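Local coordinates for 11S globulin seed storage protein (Amaranthus hypochondriacus, PDB 3QAC), which probably serves as a seed storage protein, a nutrient reservoir built from two cupin domains, at residues E13-P24 with E36-C47. Sequence-based numbering, arbitrary orientation.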
loop_
_atom_site.group_PDB
_atom_site.type_symbol
_atom_site.label_atom_id
_atom_site.label_comp_id
_atom_site.label_asym_id
_atom_site.label_seq_id
_atom_site.Cartn_x
_atom_site.Cartn_y
_atom_site.Cartn_z
ATOM N N GLU A 13 9.386 14.887 6.510
ATOM C CA GLU A 13 9.567 15.622 5.268
ATOM C C GLU A 13 8.320 16.394 4.838
ATOM O O GLU A 13 8.428 17.310 4.025
ATOM C CB GLU A 13 10.060 14.709 4.155
ATOM C CG GLU A 13 9.468 13.337 4.237
ATOM C CD GLU A 13 10.184 12.494 5.248
ATOM O OE1 GLU A 13 11.437 12.503 5.224
ATOM O OE2 GLU A 13 9.502 11.831 6.054
ATOM N N CYS A 14 7.150 16.059 5.390
ATOM C CA CYS A 14 5.951 16.829 5.061
ATOM C C CYS A 14 5.615 17.940 6.049
ATOM O O CYS A 14 4.627 18.634 5.860
ATOM C CB CYS A 14 4.738 15.914 4.843
ATOM S SG CYS A 14 4.927 14.846 3.424
ATOM N N GLN A 15 6.425 18.105 7.095
ATOM C CA GLN A 15 6.361 19.297 7.940
ATOM C C GLN A 15 6.962 20.448 7.150
ATOM O O GLN A 15 8.107 20.813 7.337
ATOM C CB GLN A 15 7.188 19.109 9.206
ATOM C CG GLN A 15 6.735 17.957 10.065
ATOM C CD GLN A 15 5.349 18.177 10.600
ATOM O OE1 GLN A 15 4.359 17.831 9.953
ATOM N NE2 GLN A 15 5.260 18.764 11.787
ATOM N N ILE A 16 6.174 21.020 6.264
ATOM C CA ILE A 16 6.671 21.993 5.331
ATOM C C ILE A 16 6.199 23.399 5.687
ATOM O O ILE A 16 5.000 23.636 5.864
ATOM C CB ILE A 16 6.233 21.593 3.926
ATOM C CG1 ILE A 16 7.125 20.452 3.437
ATOM C CG2 ILE A 16 6.244 22.783 2.978
ATOM C CD1 ILE A 16 6.590 19.801 2.226
ATOM N N ASP A 17 7.153 24.323 5.829
ATOM C CA ASP A 17 6.810 25.738 5.970
ATOM C C ASP A 17 7.386 26.579 4.851
ATOM O O ASP A 17 7.152 27.782 4.790
ATOM C CB ASP A 17 7.187 26.331 7.336
ATOM C CG ASP A 17 8.099 25.444 8.123
ATOM O OD1 ASP A 17 7.613 24.858 9.123
ATOM O OD2 ASP A 17 9.287 25.335 7.740
ATOM N N ARG A 18 8.115 25.950 3.945
ATOM C CA ARG A 18 8.638 26.678 2.806
ATOM C C ARG A 18 8.640 25.812 1.551
ATOM O O ARG A 18 9.263 24.755 1.513
ATOM C CB ARG A 18 10.058 27.168 3.115
ATOM C CG ARG A 18 10.721 27.951 1.994
ATOM C CD ARG A 18 12.166 28.318 2.393
ATOM N NE ARG A 18 12.823 29.178 1.413
ATOM C CZ ARG A 18 13.564 28.720 0.409
ATOM N NH1 ARG A 18 13.738 27.417 0.266
ATOM N NH2 ARG A 18 14.128 29.561 -0.453
ATOM N N LEU A 19 7.939 26.259 0.521
ATOM C CA LEU A 19 8.026 25.603 -0.767
ATOM C C LEU A 19 8.717 26.569 -1.689
ATOM O O LEU A 19 8.802 27.764 -1.417
ATOM C CB LEU A 19 6.660 25.258 -1.325
ATOM C CG LEU A 19 5.789 24.289 -0.535
ATOM C CD1 LEU A 19 4.355 24.314 -1.090
ATOM C CD2 LEU A 19 6.378 22.886 -0.545
ATOM N N THR A 20 9.219 26.037 -2.784
ATOM C CA THR A 20 10.016 26.827 -3.680
ATOM C C THR A 20 9.570 26.553 -5.104
ATOM O O THR A 20 9.106 25.455 -5.418
ATOM C CB THR A 20 11.504 26.503 -3.466
ATOM O OG1 THR A 20 12.091 27.536 -2.662
ATOM C CG2 THR A 20 12.240 26.392 -4.778
ATOM N N ALA A 21 9.653 27.568 -5.953
ATOM C CA ALA A 21 9.517 27.347 -7.376
ATOM C C ALA A 21 10.766 26.577 -7.769
ATOM O O ALA A 21 11.874 27.092 -7.671
ATOM C CB ALA A 21 9.432 28.660 -8.110
ATOM N N LEU A 22 10.582 25.331 -8.177
ATOM C CA LEU A 22 11.694 24.439 -8.472
ATOM C C LEU A 22 12.000 24.307 -9.955
ATOM O O LEU A 22 11.113 24.192 -10.803
ATOM C CB LEU A 22 11.446 23.057 -7.872
ATOM C CG LEU A 22 11.334 23.045 -6.349
ATOM C CD1 LEU A 22 10.742 21.733 -5.828
ATOM C CD2 LEU A 22 12.717 23.352 -5.698
ATOM N N GLU A 23 13.291 24.314 -10.250
ATOM C CA GLU A 23 13.764 24.126 -11.600
ATOM C C GLU A 23 14.792 23.014 -11.587
ATOM O O GLU A 23 15.269 22.622 -10.519
ATOM C CB GLU A 23 14.349 25.425 -12.126
ATOM C CG GLU A 23 13.410 26.593 -11.923
ATOM C CD GLU A 23 13.975 27.881 -12.484
ATOM O OE1 GLU A 23 14.707 27.815 -13.493
ATOM O OE2 GLU A 23 13.691 28.953 -11.918
ATOM N N PRO A 24 15.081 22.452 -12.768
ATOM C CA PRO A 24 16.053 21.362 -12.846
ATOM C C PRO A 24 17.354 21.815 -12.204
ATOM O O PRO A 24 17.723 22.975 -12.367
ATOM C CB PRO A 24 16.261 21.172 -14.354
ATOM C CG PRO A 24 15.066 21.755 -14.993
ATOM C CD PRO A 24 14.593 22.861 -14.090
ATOM N N GLU A 36 16.704 17.151 -18.265
ATOM C CA GLU A 36 16.821 18.003 -17.104
ATOM C C GLU A 36 16.158 17.367 -15.894
ATOM O O GLU A 36 14.975 16.983 -15.936
ATOM C CB GLU A 36 16.208 19.352 -17.414
ATOM C CG GLU A 36 16.657 19.880 -18.756
ATOM C CD GLU A 36 15.959 21.160 -19.132
ATOM O OE1 GLU A 36 15.200 21.151 -20.118
ATOM O OE2 GLU A 36 16.167 22.178 -18.437
ATOM N N VAL A 37 16.923 17.256 -14.810
ATOM C CA VAL A 37 16.466 16.536 -13.627
ATOM C C VAL A 37 16.301 17.472 -12.446
ATOM O O VAL A 37 17.254 18.179 -12.049
ATOM C CB VAL A 37 17.435 15.411 -13.248
ATOM C CG1 VAL A 37 16.902 14.622 -12.048
ATOM C CG2 VAL A 37 17.695 14.512 -14.457
ATOM N N TRP A 38 15.088 17.497 -11.890
ATOM C CA TRP A 38 14.856 18.305 -10.714
ATOM C C TRP A 38 15.565 17.624 -9.561
ATOM O O TRP A 38 15.933 16.460 -9.668
ATOM C CB TRP A 38 13.371 18.483 -10.431
ATOM C CG TRP A 38 12.751 19.624 -11.185
ATOM C CD1 TRP A 38 12.348 20.827 -10.673
ATOM C CD2 TRP A 38 12.457 19.668 -12.586
ATOM N NE1 TRP A 38 11.827 21.615 -11.675
ATOM C CE2 TRP A 38 11.882 20.921 -12.858
ATOM C CE3 TRP A 38 12.628 18.765 -13.641
ATOM C CZ2 TRP A 38 11.470 21.295 -14.143
ATOM C CZ3 TRP A 38 12.220 19.132 -14.908
ATOM C CH2 TRP A 38 11.650 20.387 -15.150
ATOM N N ASP A 39 15.755 18.355 -8.472
ATOM C CA ASP A 39 16.448 17.835 -7.299
ATOM C C ASP A 39 15.476 17.052 -6.429
ATOM O O ASP A 39 14.655 17.623 -5.720
ATOM C CB ASP A 39 17.075 18.995 -6.514
ATOM C CG ASP A 39 17.875 18.539 -5.305
ATOM O OD1 ASP A 39 17.967 17.324 -5.026
ATOM O OD2 ASP A 39 18.415 19.419 -4.615
ATOM N N SER A 40 15.584 15.735 -6.474
ATOM C CA SER A 40 14.698 14.878 -5.711
ATOM C C SER A 40 14.947 14.955 -4.220
ATOM O O SER A 40 14.165 14.408 -3.444
ATOM C CB SER A 40 14.827 13.428 -6.170
ATOM O OG SER A 40 14.543 13.325 -7.540
ATOM N N ASN A 41 16.031 15.618 -3.811
ATOM C CA ASN A 41 16.311 15.759 -2.384
ATOM C C ASN A 41 15.522 16.897 -1.794
ATOM O O ASN A 41 15.317 16.941 -0.595
ATOM C CB ASN A 41 17.794 16.003 -2.107
ATOM C CG ASN A 41 18.624 14.761 -2.258
ATOM O OD1 ASN A 41 18.360 13.749 -1.614
ATOM N ND2 ASN A 41 19.649 14.832 -3.104
ATOM N N GLU A 42 15.106 17.842 -2.627
ATOM C CA GLU A 42 14.240 18.909 -2.136
ATOM C C GLU A 42 13.163 18.329 -1.230
ATOM O O GLU A 42 12.502 17.348 -1.569
ATOM C CB GLU A 42 13.598 19.663 -3.298
ATOM C CG GLU A 42 14.582 20.541 -4.036
ATOM C CD GLU A 42 14.853 21.855 -3.307
ATOM O OE1 GLU A 42 15.689 22.627 -3.825
ATOM O OE2 GLU A 42 14.228 22.118 -2.234
ATOM N N GLN A 43 12.993 18.950 -0.074
ATOM C CA GLN A 43 12.105 18.429 0.938
ATOM C C GLN A 43 10.725 18.086 0.379
ATOM O O GLN A 43 10.157 17.047 0.711
ATOM C CB GLN A 43 11.942 19.433 2.071
ATOM C CG GLN A 43 11.082 18.907 3.183
ATOM C CD GLN A 43 11.010 19.842 4.350
ATOM O OE1 GLN A 43 11.843 20.743 4.497
ATOM N NE2 GLN A 43 10.012 19.640 5.203
ATOM N N GLU A 44 10.169 18.970 -0.438
ATOM C CA GLU A 44 8.810 18.747 -0.894
ATOM C C GLU A 44 8.744 17.581 -1.883
ATOM O O GLU A 44 7.698 16.964 -2.008
ATOM C CB GLU A 44 8.148 20.022 -1.443
ATOM C CG GLU A 44 8.874 20.699 -2.594
ATOM C CD GLU A 44 9.900 21.737 -2.112
ATOM O OE1 GLU A 44 10.772 21.384 -1.275
ATOM O OE2 GLU A 44 9.824 22.906 -2.566
ATOM N N PHE A 45 9.851 17.272 -2.567
ATOM C CA PHE A 45 9.894 16.065 -3.389
ATOM C C PHE A 45 9.947 14.825 -2.515
ATOM O O PHE A 45 9.355 13.794 -2.841
ATOM C CB PHE A 45 11.070 16.049 -4.357
ATOM C CG PHE A 45 10.855 16.887 -5.572
ATOM C CD1 PHE A 45 11.834 17.756 -6.007
ATOM C CD2 PHE A 45 9.671 16.820 -6.271
ATOM C CE1 PHE A 45 11.652 18.541 -7.125
ATOM C CE2 PHE A 45 9.478 17.606 -7.399
ATOM C CZ PHE A 45 10.481 18.485 -7.820
ATOM N N ARG A 46 10.669 14.926 -1.407
ATOM C CA ARG A 46 10.776 13.803 -0.499
ATOM C C ARG A 46 9.393 13.548 0.098
ATOM O O ARG A 46 8.951 12.411 0.206
ATOM C CB ARG A 46 11.834 14.074 0.591
ATOM C CG ARG A 46 13.262 14.108 0.044
ATOM C CD ARG A 46 14.326 13.965 1.139
ATOM N NE ARG A 46 14.586 15.241 1.804
ATOM C CZ ARG A 46 14.223 15.511 3.054
ATOM N NH1 ARG A 46 13.597 14.570 3.769
ATOM N NH2 ARG A 46 14.487 16.709 3.589
ATOM N N CYS A 47 8.720 14.625 0.479
ATOM C CA CYS A 47 7.375 14.546 1.002
ATOM C C CYS A 47 6.423 13.887 -0.015
ATOM O O CYS A 47 5.618 13.037 0.350
ATOM C CB CYS A 47 6.874 15.948 1.349
ATOM S SG CYS A 47 5.117 16.003 1.783
HETATM O O HOH W 1 10.340 22.392 1.171
HETATM O O HOH W 2 7.885 23.294 -4.670
HETATM O O HOH W 3 14.973 20.794 -8.344
#
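Cys14 and Cys47 are covalently joined, SG to SG at 2.0 Å with a disulfide torsion of 104°, tying the N-terminal segment 13-24 to the short helix that begins at Gln43. Beside this bond, Gln43 stretches out with CG anti to its backbone N (chi1 -177°), which carries NE2 to Glu13 O at 3.1 Å; Glu13 O lies in the amide plane of Gln43, while NE2 stands above the carbonyl plane of Glu13. The same NE2 gives a second, weak bond to Gln15 O. Glu13 OE1 meets the guanidinium edge of Arg46 at NH1 (3.3 Å), a salt bridge with the two planes nearly perpendicular, 87° apart.

Further along, Glu44 OE2 accepts from Thr20 N at 3.2 Å; one water donates to both Glu44 OE1 and Arg18 O, another to both Glu44 OE2 and Thr20 O. Leu19 CD2 packs on the aliphatic part of Glu44, while Leu22 CD1 reaches Phe45 CE1 at 3.6 Å.

At the far end, Trp38 NE1 donates in its ring plane to Leu22 O (2.8 Å), and Pro24 CG sits over the six-membered ring, 3.6 Å from its centroid, in a CH-pi contact. With an alanine in place of Trp38, Leu22 O would probably lose its indole donor and Pro24 the ring face beneath CG. Outward, segment 13-24 and helix 43-48 lie against strands 366-373 and 377-380 of the second cupin module, and Asp174 of a neighbouring subunit accepts from Cys14 N.

Polar and apolar contacts are thus mixed along the whole length, where the two modules meet.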